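Local atomic coordinates of methyl-CpG-binding domain protein 1 (Homo sapiens, PDB entry 5W9Q), a protein that represses transcription at CpG islands methylated on cytosine, and binds unmethylated CpG DNA through its third CXXC-type zinc finger, the part modelled here. Residues C25-D30 and K40-R45. Sequence-based numbering, arbitrary orientation.
Sequences CDFCCD and KRQKCR. With ZN (zinc ion), chain G; nucleotides of chain C; nucleotides of chain D.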
ATOM      1  N   CYS A  25      -0.230   4.916   7.928  1.00 42.42           N
ATOM      2  CA  CYS A  25      -1.500   4.728   7.302  1.00 39.54           C
ATOM      3  C   CYS A  25      -2.253   3.462   7.929  1.00 37.49           C
ATOM      4  O   CYS A  25      -1.679   2.613   8.701  1.00 38.07           O
ATOM      5  CB  CYS A  25      -1.288   4.573   5.767  1.00 36.96           C
ATOM      6  SG  CYS A  25      -0.595   2.925   5.254  1.00 34.18           S
ATOM      7  N   ASP A  26      -3.520   3.325   7.611  1.00 36.15           N
ATOM      8  CA  ASP A  26      -4.314   2.203   8.208  1.00 35.77           C
ATOM      9  C   ASP A  26      -3.685   0.778   7.832  1.00 32.90           C
ATOM     10  O   ASP A  26      -3.539  -0.069   8.678  1.00 33.35           O
ATOM     11  CB  ASP A  26      -5.790   2.329   7.859  1.00 35.96           C
ATOM     12  CG  ASP A  26      -6.064   2.340   6.377  1.00 34.72           C
ATOM     13  OD1 ASP A  26      -5.179   2.495   5.502  1.00 33.43           O
ATOM     14  OD2 ASP A  26      -7.205   2.204   6.045  1.00 36.05           O
ATOM     15  N   PHE A  27      -3.270   0.616   6.579  1.00 30.42           N
ATOM     16  CA  PHE A  27      -2.683  -0.628   6.112  1.00 28.73           C
ATOM     17  C   PHE A  27      -1.318  -0.954   6.755  1.00 29.62           C
ATOM     18  O   PHE A  27      -1.016  -2.139   7.091  1.00 30.02           O
ATOM     19  CB  PHE A  27      -2.606  -0.633   4.558  1.00 27.55           C
ATOM     20  CG  PHE A  27      -3.979  -0.560   3.833  1.00 27.42           C
ATOM     21  CD1 PHE A  27      -5.135  -1.036   4.405  1.00 28.46           C
ATOM     22  CD2 PHE A  27      -4.072  -0.007   2.548  1.00 27.66           C
ATOM     23  CE1 PHE A  27      -6.337  -0.994   3.729  1.00 29.47           C
ATOM     24  CE2 PHE A  27      -5.273   0.033   1.851  1.00 27.88           C
ATOM     25  CZ  PHE A  27      -6.412  -0.446   2.448  1.00 29.37           C
ATOM     26  N   CYS A  28      -0.482   0.083   6.977  1.00 30.93           N
ATOM     27  CA  CYS A  28       0.812  -0.103   7.637  1.00 32.62           C
ATOM     28  C   CYS A  28       0.606  -0.490   9.077  1.00 34.83           C
ATOM     29  O   CYS A  28       1.127  -1.543   9.520  1.00 34.54           O
ATOM     30  CB  CYS A  28       1.734   1.156   7.543  1.00 34.62           C
ATOM     31  SG  CYS A  28       2.566   1.265   5.969  1.00 33.59           S
ATOM     32  N   CYS A  29      -0.116   0.357   9.806  1.00 37.01           N
ATOM     33  CA  CYS A  29      -0.486   0.055  11.215  1.00 40.64           C
ATOM     34  C   CYS A  29      -1.055  -1.342  11.438  1.00 39.52           C
ATOM     35  O   CYS A  29      -0.867  -1.906  12.486  1.00 42.71           O
ATOM     36  CB  CYS A  29      -1.501   1.062  11.728  1.00 43.18           C
ATOM     37  SG  CYS A  29      -0.652   2.625  11.932  1.00 47.07           S
ATOM     38  N   ASP A  30      -1.765  -1.853  10.449  1.00 36.59           N
ATOM     39  CA  ASP A  30      -2.316  -3.202  10.501  1.00 36.40           C
ATOM     40  C   ASP A  30      -1.256  -4.328  10.335  1.00 36.06           C
ATOM     41  O   ASP A  30      -1.506  -5.444  10.720  1.00 36.34           O
ATOM     42  CB  ASP A  30      -3.423  -3.316   9.441  1.00 34.46           C
ATOM     43  CG  ASP A  30      -3.940  -4.707   9.288  1.00 35.18           C
ATOM     44  OD1 ASP A  30      -4.726  -5.134  10.138  1.00 36.88           O
ATOM     45  OD2 ASP A  30      -3.536  -5.386   8.324  1.00 33.78           O
ATOM     46  N   LYS A  40      -6.381  -6.490   7.738  1.00 36.48           N
ATOM     47  CA  LYS A  40      -6.586  -5.885   6.471  1.00 34.51           C
ATOM     48  C   LYS A  40      -5.702  -6.397   5.377  1.00 30.69           C
ATOM     49  O   LYS A  40      -6.172  -6.598   4.288  1.00 29.97           O
ATOM     50  CB  LYS A  40      -6.408  -4.365   6.595  1.00 34.28           C
ATOM     51  CG  LYS A  40      -7.362  -3.766   7.606  1.00 38.66           C
ATOM     52  CD  LYS A  40      -7.500  -2.274   7.406  1.00 39.88           C
ATOM     53  CE  LYS A  40      -8.864  -1.773   7.830  1.00 44.04           C
ATOM     54  NZ  LYS A  40      -8.866  -1.706   9.295  1.00 48.32           N
ATOM     55  N   ARG A  41      -4.409  -6.589   5.656  1.00 29.38           N
ATOM     56  CA  ARG A  41      -3.486  -7.285   4.735  1.00 28.63           C
ATOM     57  C   ARG A  41      -3.375  -6.677   3.335  1.00 27.04           C
ATOM     58  O   ARG A  41      -3.556  -7.348   2.300  1.00 26.63           O
ATOM     59  CB  ARG A  41      -3.912  -8.795   4.619  1.00 31.77           C
ATOM     60  CG  ARG A  41      -4.151  -9.472   5.937  1.00 34.60           C
ATOM     61  CD  ARG A  41      -4.647 -10.883   5.727  1.00 38.73           C
ATOM     62  NE  ARG A  41      -4.712 -11.534   7.006  1.00 41.94           N
ATOM     63  CZ  ARG A  41      -4.867 -12.810   7.212  1.00 46.69           C
ATOM     64  NH1 ARG A  41      -4.985 -13.679   6.207  1.00 48.62           N
ATOM     65  NH2 ARG A  41      -4.867 -13.234   8.453  1.00 49.68           N
ATOM     66  N   GLN A  42      -3.052  -5.383   3.330  1.00 26.20           N
ATOM     67  CA  GLN A  42      -2.843  -4.612   2.125  1.00 25.12           C
ATOM     68  C   GLN A  42      -1.529  -3.859   2.259  1.00 25.22           C
ATOM     69  O   GLN A  42      -0.998  -3.600   3.384  1.00 25.26           O
ATOM     70  CB  GLN A  42      -3.987  -3.629   1.942  1.00 25.03           C
ATOM     71  CG  GLN A  42      -5.407  -4.255   1.901  1.00 26.96           C
ATOM     72  CD  GLN A  42      -5.633  -5.298   0.821  1.00 27.95           C
ATOM     73  OE1 GLN A  42      -4.908  -5.370  -0.162  1.00 27.07           O
ATOM     74  NE2 GLN A  42      -6.700  -6.158   1.030  1.00 29.45           N
ATOM     75  N   LYS A  43      -0.973  -3.489   1.124  1.00 27.17           N
ATOM     76  CA  LYS A  43       0.227  -2.685   1.174  1.00 28.36           C
ATOM     77  C   LYS A  43      -0.056  -1.255   1.564  1.00 27.43           C
ATOM     78  O   LYS A  43      -1.175  -0.798   1.476  1.00 26.41           O
ATOM     79  CB  LYS A  43       1.066  -2.798  -0.078  1.00 31.80           C
ATOM     80  CG  LYS A  43       0.470  -2.424  -1.358  1.00 34.07           C
ATOM     81  CD  LYS A  43       1.638  -2.236  -2.382  1.00 35.65           C
ATOM     82  CE  LYS A  43       1.180  -2.495  -3.767  1.00 35.91           C
ATOM     83  NZ  LYS A  43       2.285  -2.193  -4.704  1.00 37.90           N
ATOM     84  N   CYS A  44       1.020  -0.573   2.020  1.00 28.78           N
ATOM     85  CA  CYS A  44       0.957   0.831   2.469  1.00 29.12           C
ATOM     86  C   CYS A  44       0.046   1.610   1.535  1.00 29.45           C
ATOM     87  O   CYS A  44       0.209   1.513   0.278  1.00 30.51           O
ATOM     88  CB  CYS A  44       2.371   1.428   2.345  1.00 31.80           C
ATOM     89  SG  CYS A  44       2.405   3.096   2.899  1.00 33.50           S
ATOM     90  N   ARG A  45      -0.859   2.380   2.083  1.00 29.42           N
ATOM     91  CA  ARG A  45      -1.720   3.276   1.248  1.00 31.35           C
ATOM     92  C   ARG A  45      -0.908   4.105   0.207  1.00 33.18           C
ATOM     93  O   ARG A  45      -1.351   4.302  -0.964  1.00 33.98           O
ATOM     94  CB  ARG A  45      -2.420   4.280   2.113  1.00 33.76           C
ATOM     95  CG  ARG A  45      -3.567   3.758   2.907  1.00 33.11           C
ATOM     96  CD  ARG A  45      -4.788   3.505   2.039  1.00 32.95           C
ATOM     97  NE  ARG A  45      -5.897   3.046   2.880  1.00 33.51           N
ATOM     98  CZ  ARG A  45      -7.123   2.775   2.467  1.00 34.15           C
ATOM     99  NH1 ARG A  45      -7.470   2.861   1.174  1.00 34.69           N
ATOM    100  NH2 ARG A  45      -8.022   2.388   3.372  1.00 36.11           N
TER
HETATM  101 ZN    ZN G1001       1.654   3.212   5.051  1.00 34.58          ZN
ATOM    102  P    DA C   5       3.649  -5.826   0.639  1.00 37.59           P
ATOM    103  OP1  DA C   5       4.395  -5.164  -0.428  1.00 38.08           O
ATOM    104  OP2  DA C   5       3.348  -5.066   1.896  1.00 37.09           O
ATOM    105  O5'  DA C   5       2.320  -6.390  -0.049  1.00 33.14           O
ATOM    106  C5'  DA C   5       2.409  -7.102  -1.298  1.00 32.29           C
ATOM    107  C4'  DA C   5       1.085  -7.762  -1.605  1.00 31.06           C
ATOM    108  O4'  DA C   5       0.830  -8.823  -0.627  1.00 30.49           O
ATOM    109  C3'  DA C   5      -0.115  -6.808  -1.506  1.00 30.39           C
ATOM    110  O3'  DA C   5      -1.137  -7.017  -2.490  1.00 29.69           O
ATOM    111  C2'  DA C   5      -0.739  -7.177  -0.180  1.00 29.97           C
ATOM    112  C1'  DA C   5      -0.518  -8.687  -0.243  1.00 29.87           C
ATOM    113  N9   DA C   5      -0.742  -9.448   0.974  1.00 29.93           N
ATOM    114  C8   DA C   5      -0.602  -9.092   2.290  1.00 30.76           C
ATOM    115  N7   DA C   5      -0.940 -10.045   3.135  1.00 31.28           N
ATOM    116  C5   DA C   5      -1.330 -11.094   2.311  1.00 30.99           C
ATOM    117  C6   DA C   5      -1.796 -12.401   2.590  1.00 32.18           C
ATOM    118  N6   DA C   5      -1.969 -12.876   3.823  1.00 33.05           N
ATOM    119  N1   DA C   5      -2.135 -13.186   1.540  1.00 31.91           N
ATOM    120  C2   DA C   5      -2.000 -12.690   0.301  1.00 32.01           C
ATOM    121  N3   DA C   5      -1.546 -11.491  -0.086  1.00 30.21           N
ATOM    122  C4   DA C   5      -1.216 -10.741   0.981  1.00 30.29           C
TER
ATOM    123  P    DC D   6     -11.704 -12.027   9.828  1.00 50.05           P
ATOM    124  OP1  DC D   6     -12.475 -13.053  10.628  1.00 54.30           O
ATOM    125  OP2  DC D   6     -10.639 -11.208  10.487  1.00 50.18           O
ATOM    126  O5'  DC D   6     -11.107 -12.836   8.606  1.00 45.18           O
ATOM    127  C5'  DC D   6     -11.989 -13.619   7.803  1.00 44.65           C
ATOM    128  C4'  DC D   6     -11.218 -14.262   6.689  1.00 41.73           C
ATOM    129  O4'  DC D   6     -10.867 -13.198   5.743  1.00 37.16           O
ATOM    130  C3'  DC D   6      -9.889 -14.901   7.107  1.00 41.93           C
ATOM    131  O3'  DC D   6      -9.570 -16.010   6.261  1.00 42.64           O
ATOM    132  C2'  DC D   6      -8.868 -13.845   6.682  1.00 38.07           C
ATOM    133  C1'  DC D   6      -9.518 -13.374   5.397  1.00 35.66           C
ATOM    134  N1   DC D   6      -9.015 -12.096   4.774  1.00 32.96           N
ATOM    135  C2   DC D   6      -9.017 -11.974   3.379  1.00 31.78           C
ATOM    136  O2   DC D   6      -9.478 -12.896   2.695  1.00 32.58           O
ATOM    137  N3   DC D   6      -8.587 -10.811   2.808  1.00 30.10           N
ATOM    138  C4   DC D   6      -8.138  -9.823   3.574  1.00 30.20           C
ATOM    139  N4   DC D   6      -7.668  -8.729   2.963  1.00 29.73           N
ATOM    140  C5   DC D   6      -8.088  -9.933   4.995  1.00 31.49           C
ATOM    141  C6   DC D   6      -8.537 -11.078   5.551  1.00 33.14           C
TER
ATOM    142  P    DC C   6      -1.150  -6.181  -3.828  1.00 31.49           P
ATOM    143  OP1  DC C   6       0.250  -5.832  -4.171  1.00 31.78           O
ATOM    144  OP2  DC C   6      -2.220  -5.144  -3.748  1.00 31.09           O
ATOM    145  O5'  DC C   6      -1.702  -7.201  -4.906  1.00 31.54           O
ATOM    146  C5'  DC C   6      -0.946  -8.378  -5.282  1.00 32.82           C
ATOM    147  C4'  DC C   6      -1.875  -9.576  -5.340  1.00 32.86           C
ATOM    148  O4'  DC C   6      -2.213  -9.983  -4.010  1.00 32.02           O
ATOM    149  C3'  DC C   6      -3.212  -9.347  -6.054  1.00 34.22           C
ATOM    150  O3'  DC C   6      -3.374 -10.372  -7.032  1.00 36.37           O
ATOM    151  C2'  DC C   6      -4.266  -9.450  -4.951  1.00 32.86           C
ATOM    152  C1'  DC C   6      -3.603 -10.313  -3.930  1.00 31.41           C
ATOM    153  N1   DC C   6      -3.989 -10.112  -2.542  1.00 30.41           N
ATOM    154  C2   DC C   6      -4.515 -11.178  -1.801  1.00 30.81           C
ATOM    155  O2   DC C   6      -4.810 -12.242  -2.388  1.00 31.91           O
ATOM    156  N3   DC C   6      -4.760 -11.008  -0.486  1.00 30.03           N
ATOM    157  C4   DC C   6      -4.462  -9.853   0.108  1.00 29.23           C
ATOM    158  N4   DC C   6      -4.698  -9.746   1.414  1.00 29.56           N
ATOM    159  C5   DC C   6      -3.916  -8.746  -0.620  1.00 29.08           C
ATOM    160  C6   DC C   6      -3.698  -8.918  -1.928  1.00 29.58           C
TER
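F27 sits sandwiched between two side chains of the 40-45 loop. On one face the R45 guanidinium lies flat, centres 3.9 Å apart and planes 15° off parallel, an offset cation-pi stack. On the opposite face Q42 CB stands almost straight above the ring, a CH-pi contact 3.6 Å from the centroid, while K40 CD closes on the edge. What fixes the rotation of R45 is D26: NE reaches OD1 and NH2 reaches OD2, each at 2.8 Å, a side-on, bidentate salt bridge with both syn lone pairs in use and the two planar groups nearly coplanar. R45 bends at chi2 (-74°) to lie along the ring, and its NH1 is taken by R56 O. An alanine here would remove both the salt bridge and the lid over F27, and would probably loosen the loop against helix 26-30.

Next comes the metal. C25, C28 and C44 each place SG 2.3 Å from zinc, and C22 completes the four-cysteine site. C25 SG also accepts from R45 N across the contact (3.2 Å) and from C28 N, the latter capping the helix; these two N-H donors would tend to temper the thiolate charge. At the other end, D30 turns its carboxylate to the loop backbone: OD2, whose position is less certain, accepts from R41 N at 3.1 Å, K40 N bonds weakly to the carboxylate, and OD1 also receives Q39 N.

Pinned this way, the backbone presents its carbonyls to DNA: K40 O accepts N4 of cytosine DC6 of chain D at 2.9 Å, and R41 O accepts N4 of DC6 of chain C, while Q42 NE2 bonds a guanine O6. A zinc-anchored loop reading CpG bases in this manner is the DNA-recognition element of a CXXC zinc finger.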